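Local structure of oligopeptide-binding protein oppA (Lactococcus lactis, 3DRF) at residues S354-S359 with P538-L543. The protein binds oligopeptides outside the cell as the receptor component of the OppABCDF ABC transporter, which imports them. Residues are numbered along the deposited sequence; the frame is centred on the assembly and turned at random.
Sequences STPANS and PTNFML
The F541 ring carries the methyl of A357 over the centre of one face, a CH-pi contact with CB 3.6 Å from the ring centroid and 11° off its normal. At the edge, near the ring plane, N358 OD1 sits 3.5 Å from F541 CE2, the amide turned 78° to the ring and tethered by N358 ND2 to V373 O; S359 O approaches CE1 and CZ obliquely. Beyond the ring, A357 CB also meets P538 CB.

The pairing of strand 354-356 with strand 536-549 leads into this cluster. T355 and F541 form the hydrogen-bonded pair, T355 N giving to F541 O and F541 N to T355 O, both at 3.0 Å. N540 ND2 adds a weak bond to T355 O, while D346 is its stronger partner. A357 N makes a nearly straight hydrogen bond (174°) to T539 O, 2.8 Å, from above the carbonyl plane. Here T539 and N540 both face S303 of strand 292-307, a classic beta bulge. One water sits between A357 O and T539 O, and another bridges A357 O and P538 O.

The short strand 354-356 thus extends the sheet of this periplasmic-binding-protein fold by backbone bonds, whereas the turn beyond it combines one further backbone bond with the CH-pi contact, two waters and side-chain bonds to V373 and Q527; N358 OD1 is probably favoured by the slightly positive hydrogens of the ring edge.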
loop_
_atom_site.group_PDB
_atom_site.type_symbol
_atom_site.label_atom_id
_atom_site.label_comp_id
_atom_site.label_asym_id
_atom_site.label_seq_id
_atom_site.Cartn_x
_atom_site.Cartn_y
_atom_site.Cartn_z
ATOM N N SER A 354 -11.367 12.771 -7.374
ATOM C CA SER A 354 -11.040 12.702 -5.927
ATOM C C SER A 354 -12.185 13.265 -5.113
ATOM O O SER A 354 -12.668 14.334 -5.397
ATOM C CB SER A 354 -9.760 13.479 -5.617
ATOM O OG SER A 354 -8.669 12.900 -6.265
ATOM N N THR A 355 -12.549 12.567 -4.075
ATOM C CA THR A 355 -13.599 12.962 -3.163
ATOM C C THR A 355 -13.003 13.071 -1.745
ATOM O O THR A 355 -12.432 12.144 -1.276
ATOM C CB THR A 355 -14.736 11.898 -3.143
ATOM O OG1 THR A 355 -15.275 11.747 -4.481
ATOM C CG2 THR A 355 -15.830 12.335 -2.197
ATOM N N PRO A 356 -13.197 14.195 -1.081
ATOM C CA PRO A 356 -12.669 14.337 0.290
ATOM C C PRO A 356 -13.186 13.184 1.165
ATOM O O PRO A 356 -14.384 12.939 1.193
ATOM C CB PRO A 356 -13.286 15.669 0.785
ATOM C CG PRO A 356 -13.383 16.498 -0.524
ATOM C CD PRO A 356 -13.819 15.471 -1.554
ATOM N N ALA A 357 -12.270 12.503 1.817
ATOM C CA ALA A 357 -12.610 11.346 2.638
ATOM C C ALA A 357 -13.167 11.765 4.001
ATOM O O ALA A 357 -12.712 12.654 4.588
ATOM C CB ALA A 357 -11.346 10.463 2.851
ATOM N N ASN A 358 -14.183 11.038 4.446
ATOM C CA ASN A 358 -14.750 11.197 5.795
ATOM C C ASN A 358 -14.097 10.286 6.848
ATOM O O ASN A 358 -14.288 10.472 7.999
ATOM C CB ASN A 358 -16.286 10.912 5.775
ATOM C CG ASN A 358 -16.610 9.460 5.468
ATOM O OD1 ASN A 358 -16.012 8.873 4.616
ATOM N ND2 ASN A 358 -17.537 8.900 6.202
ATOM N N SER A 359 -13.372 9.307 6.358
ATOM C CA SER A 359 -12.758 8.243 7.194
ATOM C C SER A 359 -11.681 7.504 6.395
ATOM O O SER A 359 -11.440 7.801 5.290
ATOM C CB SER A 359 -13.827 7.255 7.681
ATOM O OG SER A 359 -14.015 6.264 6.701
ATOM N N PRO A 538 -7.804 11.647 7.478
ATOM C CA PRO A 538 -8.110 11.118 6.130
ATOM C C PRO A 538 -8.128 12.286 5.136
ATOM O O PRO A 538 -8.624 13.325 5.448
ATOM C CB PRO A 538 -9.520 10.535 6.267
ATOM C CG PRO A 538 -9.699 10.309 7.771
ATOM C CD PRO A 538 -8.932 11.426 8.419
ATOM N N THR A 539 -7.639 12.085 3.951
ATOM C CA THR A 539 -7.604 13.157 2.912
ATOM C C THR A 539 -8.621 12.870 1.781
ATOM O O THR A 539 -9.639 13.446 1.727
ATOM C CB THR A 539 -6.144 13.384 2.421
ATOM O OG1 THR A 539 -5.347 13.639 3.579
ATOM C CG2 THR A 539 -6.098 14.611 1.486
ATOM N N ASN A 540 -8.262 11.954 0.897
ATOM C CA ASN A 540 -9.103 11.594 -0.281
ATOM C C ASN A 540 -9.381 10.094 -0.518
ATOM O O ASN A 540 -8.590 9.227 -0.222
ATOM C CB ASN A 540 -8.466 12.110 -1.569
ATOM C CG ASN A 540 -8.601 13.609 -1.747
ATOM O OD1 ASN A 540 -7.676 14.253 -2.124
ATOM N ND2 ASN A 540 -9.700 14.092 -1.501
ATOM N N PHE A 541 -10.565 9.866 -1.073
ATOM C CA PHE A 541 -10.914 8.670 -1.825
ATOM C C PHE A 541 -10.789 9.045 -3.307
ATOM O O PHE A 541 -10.811 10.195 -3.653
ATOM C CB PHE A 541 -12.354 8.237 -1.531
ATOM C CG PHE A 541 -12.668 7.970 -0.047
ATOM C CD1 PHE A 541 -11.794 7.283 0.814
ATOM C CD2 PHE A 541 -13.863 8.352 0.443
ATOM C CE1 PHE A 541 -12.177 7.039 2.148
ATOM C CE2 PHE A 541 -14.208 8.086 1.738
ATOM C CZ PHE A 541 -13.357 7.445 2.574
ATOM N N MET A 542 -10.687 8.024 -4.144
ATOM C CA MET A 542 -10.456 8.248 -5.568
ATOM C C MET A 542 -11.059 7.183 -6.462
ATOM O O MET A 542 -11.331 6.085 -6.048
ATOM C CB MET A 542 -8.921 8.281 -5.839
ATOM C CG MET A 542 -8.415 9.181 -6.970
ATOM S SD MET A 542 -6.667 9.480 -6.632
ATOM C CE MET A 542 -6.052 7.840 -6.621
ATOM N N LEU A 543 -11.271 7.612 -7.706
ATOM C CA LEU A 543 -11.457 6.713 -8.850
ATOM C C LEU A 543 -10.168 6.702 -9.657
ATOM O O LEU A 543 -9.574 7.712 -9.803
ATOM C CB LEU A 543 -12.585 7.202 -9.802
ATOM C CG LEU A 543 -13.958 7.410 -9.205
ATOM C CD1 LEU A 543 -14.967 7.978 -10.289
ATOM C CD2 LEU A 543 -14.393 6.124 -8.644
HETATM O O HOH W 1 -11.268 15.026 3.513
HETATM O O HOH W 2 -11.443 13.450 6.953
#